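Local coordinates for protein chitinase A (Cycas revoluta, PDB 4MNK) that probably binds and hydrolyses chitin, as a class V plant chitinase of glycosyl hydrolase family 18, at residues I238-N250 / A259-F271. Sequence-based numbering, arbitrary orientation. Where two conformers were deposited one is given.
Sequences IPLFGRSWLLKNN and AVGAGPVDGALSF. With NAG (2-acetamido-2-deoxy-beta-D-glucopyranose), chain B.
An interrupted antiparallel beta pairing, by which strand 234-247 runs out of the family 18 barrel into what is probably the alpha+beta insertion of class V chitinases, sets strand 268-270 beside Phe241-Arg243 and, across a corner at Gly261, strand 259-260 beside Leu246-Leu247. Gly242 and Leu269 form a hydrogen-bonded pair, Gly242 N reaching Leu269 O at 2.8 Å (N-H...O 170°). Farther along, the chain loops out through Pro264, the cis peptide before Val265 and a type I' turn from Val265 to Ala268. Ser244 holds both sides of this loop, its N bonding Gly267 O and its O accepting from Gly263 N; its OG, held between backbone N and carbonyl carbon (chi1 65°), donates to Pro264 O at 2.6 Å from above the carbonyl plane. Past this loop, Trp245 CD1 packs on Ala259 CB at 3.3 Å. The acetamido methyl of a bound NAG, C8, sits over the centre of one Phe241 ring face, 3.6 Å above its plane, a CH-pi geometry; Ala268 CB is 4.0 Å from NAG C8. An alanine in place of Phe241 would probably leave that methyl without the aromatic face it packs on. Arg243, whose NE forms a salt bridge with Asp193, also touches a second NAG. Phe241 and Ala268, on the same face of the paired strands, thus offer an apolar patch to the methyl, consistent with recognition of N-acetylated sugar.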
# COMPACT_ATOMS: atom_id res chain seq x y z
N ILE A 238 -1.25 -6.45 -1.51
CA ILE A 238 -2.11 -7.45 -0.89
C ILE A 238 -2.45 -6.93 0.51
O ILE A 238 -1.55 -6.58 1.28
CB ILE A 238 -1.40 -8.83 -0.78
CG1 ILE A 238 -0.92 -9.32 -2.15
CG2 ILE A 238 -2.32 -9.86 -0.10
CD1 ILE A 238 -0.03 -10.55 -2.13
N PRO A 239 -3.75 -6.86 0.84
CA PRO A 239 -4.13 -6.34 2.15
C PRO A 239 -3.97 -7.37 3.27
O PRO A 239 -4.21 -8.57 3.06
CB PRO A 239 -5.61 -6.01 1.97
CG PRO A 239 -6.09 -6.99 0.97
CD PRO A 239 -4.93 -7.24 0.04
N LEU A 240 -3.55 -6.90 4.44
CA LEU A 240 -3.50 -7.73 5.64
C LEU A 240 -4.69 -7.44 6.55
O LEU A 240 -4.68 -7.74 7.75
CB LEU A 240 -2.16 -7.56 6.38
CG LEU A 240 -0.96 -8.15 5.65
CD1 LEU A 240 0.32 -7.83 6.40
CD2 LEU A 240 -1.11 -9.66 5.44
N PHE A 241 -5.73 -6.86 5.96
CA PHE A 241 -6.99 -6.60 6.62
C PHE A 241 -8.11 -7.03 5.68
O PHE A 241 -7.90 -7.17 4.47
CB PHE A 241 -7.13 -5.10 6.94
CG PHE A 241 -7.25 -4.23 5.71
CD1 PHE A 241 -6.12 -3.77 5.05
CD2 PHE A 241 -8.50 -3.88 5.22
CE1 PHE A 241 -6.23 -2.98 3.91
CE2 PHE A 241 -8.62 -3.08 4.08
CZ PHE A 241 -7.48 -2.63 3.42
N GLY A 242 -9.28 -7.25 6.26
CA GLY A 242 -10.48 -7.55 5.49
C GLY A 242 -11.51 -6.45 5.64
O GLY A 242 -11.41 -5.62 6.55
N ARG A 243 -12.48 -6.44 4.74
CA ARG A 243 -13.62 -5.54 4.83
C ARG A 243 -14.82 -6.30 5.36
O ARG A 243 -15.10 -7.42 4.92
CB ARG A 243 -13.94 -4.91 3.47
CG ARG A 243 -12.90 -3.90 2.98
CD ARG A 243 -13.10 -2.56 3.65
NE ARG A 243 -12.00 -1.65 3.39
CZ ARG A 243 -11.74 -0.55 4.10
NH1 ARG A 243 -12.52 -0.22 5.12
NH2 ARG A 243 -10.71 0.21 3.78
N SER A 244 -15.52 -5.70 6.32
CA SER A 244 -16.60 -6.38 7.02
C SER A 244 -17.95 -5.69 6.84
O SER A 244 -18.03 -4.47 6.66
CB SER A 244 -16.28 -6.48 8.51
OG SER A 244 -16.23 -5.19 9.08
N TRP A 245 -18.99 -6.51 6.91
CA TRP A 245 -20.37 -6.07 6.79
C TRP A 245 -21.19 -6.67 7.92
O TRP A 245 -20.81 -7.71 8.49
CB TRP A 245 -20.99 -6.60 5.50
CG TRP A 245 -20.61 -5.96 4.20
CD1 TRP A 245 -21.33 -5.02 3.52
CD2 TRP A 245 -19.48 -6.28 3.38
NE1 TRP A 245 -20.70 -4.71 2.34
CE2 TRP A 245 -19.56 -5.47 2.23
CE3 TRP A 245 -18.39 -7.15 3.52
CZ2 TRP A 245 -18.61 -5.52 1.21
CZ3 TRP A 245 -17.44 -7.19 2.51
CH2 TRP A 245 -17.55 -6.37 1.37
N LEU A 246 -22.32 -6.04 8.23
CA LEU A 246 -23.37 -6.67 9.01
C LEU A 246 -24.40 -7.23 8.04
O LEU A 246 -24.88 -6.52 7.16
CB LEU A 246 -24.02 -5.68 9.98
CG LEU A 246 -23.11 -5.06 11.05
CD1 LEU A 246 -23.88 -4.04 11.87
CD2 LEU A 246 -22.50 -6.12 11.95
N LEU A 247 -24.73 -8.51 8.20
CA LEU A 247 -25.67 -9.19 7.31
C LEU A 247 -27.11 -8.80 7.61
O LEU A 247 -27.49 -8.63 8.77
CB LEU A 247 -25.51 -10.71 7.42
CG LEU A 247 -24.17 -11.31 6.99
CD1 LEU A 247 -24.09 -12.76 7.41
CD2 LEU A 247 -23.96 -11.17 5.49
N LYS A 248 -27.90 -8.67 6.55
CA LYS A 248 -29.33 -8.42 6.69
C LYS A 248 -30.03 -9.65 7.27
O LYS A 248 -30.91 -9.53 8.13
CB LYS A 248 -29.95 -8.01 5.35
CG LYS A 248 -31.38 -7.48 5.46
CD LYS A 248 -31.90 -6.92 4.14
CE LYS A 248 -31.43 -5.48 3.91
NZ LYS A 248 -31.92 -4.94 2.61
N ASN A 249 -29.63 -10.83 6.79
CA ASN A 249 -30.18 -12.10 7.25
C ASN A 249 -29.06 -13.11 7.53
O ASN A 249 -28.18 -13.31 6.69
CB ASN A 249 -31.14 -12.69 6.21
CG ASN A 249 -32.23 -11.71 5.82
OD1 ASN A 249 -32.97 -11.20 6.67
ND2 ASN A 249 -32.35 -11.45 4.52
N ASN A 250 -29.12 -13.73 8.70
CA ASN A 250 -28.07 -14.67 9.15
C ASN A 250 -28.00 -15.99 8.37
O ASN A 250 -27.04 -16.74 8.51
CB ASN A 250 -28.20 -14.95 10.65
CG ASN A 250 -27.80 -13.75 11.50
OD1 ASN A 250 -27.63 -12.64 11.00
ND2 ASN A 250 -27.64 -13.99 12.80
N ALA A 259 -26.61 -6.75 2.92
CA ALA A 259 -25.98 -6.21 4.12
C ALA A 259 -26.62 -4.90 4.56
O ALA A 259 -27.30 -4.22 3.77
CB ALA A 259 -24.49 -6.02 3.88
N VAL A 260 -26.41 -4.53 5.83
CA VAL A 260 -27.06 -3.36 6.43
C VAL A 260 -26.09 -2.30 6.98
O VAL A 260 -26.52 -1.33 7.61
CB VAL A 260 -28.10 -3.76 7.52
CG1 VAL A 260 -29.29 -4.46 6.89
CG2 VAL A 260 -27.45 -4.63 8.59
N GLY A 261 -24.80 -2.48 6.74
CA GLY A 261 -23.79 -1.52 7.18
C GLY A 261 -22.45 -2.16 7.50
O GLY A 261 -22.24 -3.34 7.24
N ALA A 262 -21.56 -1.35 8.07
CA ALA A 262 -20.21 -1.78 8.40
C ALA A 262 -20.18 -2.75 9.57
O ALA A 262 -20.84 -2.54 10.59
CB ALA A 262 -19.33 -0.57 8.71
N GLY A 263 -19.40 -3.82 9.42
CA GLY A 263 -19.10 -4.71 10.53
C GLY A 263 -17.97 -4.13 11.36
O GLY A 263 -17.56 -2.99 11.14
N PRO A 264 -17.45 -4.91 12.32
CA PRO A 264 -16.31 -4.43 13.11
C PRO A 264 -15.03 -4.46 12.27
O PRO A 264 -14.92 -5.29 11.38
CB PRO A 264 -16.23 -5.46 14.24
CG PRO A 264 -16.81 -6.71 13.67
CD PRO A 264 -17.87 -6.27 12.71
N VAL A 265 -14.09 -3.54 12.49
CA VAL A 265 -14.24 -2.36 13.32
C VAL A 265 -14.38 -1.20 12.34
O VAL A 265 -13.44 -0.91 11.59
CB VAL A 265 -13.00 -2.14 14.23
CG1 VAL A 265 -13.07 -0.80 14.96
CG2 VAL A 265 -12.86 -3.29 15.22
N ASP A 266 -15.55 -0.57 12.33
CA ASP A 266 -15.89 0.45 11.34
C ASP A 266 -15.60 -0.04 9.90
O ASP A 266 -15.12 0.72 9.06
CB ASP A 266 -15.18 1.78 11.64
CG ASP A 266 -15.85 2.97 10.98
OD1 ASP A 266 -16.98 2.84 10.47
OD2 ASP A 266 -15.23 4.06 10.97
N GLY A 267 -15.88 -1.31 9.65
CA GLY A 267 -15.78 -1.88 8.31
C GLY A 267 -14.46 -2.54 7.94
O GLY A 267 -14.32 -3.03 6.83
N ALA A 268 -13.51 -2.56 8.87
CA ALA A 268 -12.20 -3.18 8.62
C ALA A 268 -11.70 -4.00 9.80
O ALA A 268 -11.79 -3.56 10.95
CB ALA A 268 -11.18 -2.12 8.23
N LEU A 269 -11.16 -5.17 9.51
CA LEU A 269 -10.68 -6.09 10.53
C LEU A 269 -9.32 -6.64 10.13
O LEU A 269 -9.16 -7.12 9.01
CB LEU A 269 -11.68 -7.23 10.69
CG LEU A 269 -11.69 -7.96 12.03
CD1 LEU A 269 -11.94 -6.98 13.17
CD2 LEU A 269 -12.74 -9.06 12.03
N SER A 270 -8.35 -6.57 11.03
CA SER A 270 -7.00 -7.08 10.75
C SER A 270 -7.04 -8.59 10.54
O SER A 270 -7.91 -9.27 11.08
CB SER A 270 -6.05 -6.74 11.90
OG SER A 270 -6.31 -7.57 13.02
N PHE A 271 -6.09 -9.11 9.76
CA PHE A 271 -5.99 -10.55 9.57
C PHE A 271 -5.93 -11.30 10.91
O PHE A 271 -6.59 -12.32 11.08
CB PHE A 271 -4.79 -10.91 8.70
CG PHE A 271 -4.66 -12.39 8.43
CD1 PHE A 271 -3.69 -13.14 9.06
CD2 PHE A 271 -5.53 -13.02 7.54
CE1 PHE A 271 -3.57 -14.50 8.82
CE2 PHE A 271 -5.42 -14.39 7.29
CZ PHE A 271 -4.44 -15.13 7.93
C1 NAG B . -5.23 3.19 6.56
C2 NAG B . -5.64 2.32 7.75
C3 NAG B . -6.05 3.19 8.93
C4 NAG B . -5.02 4.28 9.24
C5 NAG B . -4.49 4.96 7.97
C6 NAG B . -3.25 5.80 8.27
C7 NAG B . -6.54 0.11 7.22
C8 NAG B . -7.76 -0.68 6.85
N2 NAG B . -6.72 1.42 7.39
O3 NAG B . -6.23 2.36 10.06
O4 NAG B . -5.62 5.26 10.07
O5 NAG B . -4.16 4.03 6.96
O6 NAG B . -2.16 4.97 8.62
O7 NAG B . -5.46 -0.46 7.37
O HOH W 1 -16.45 -2.86 4.96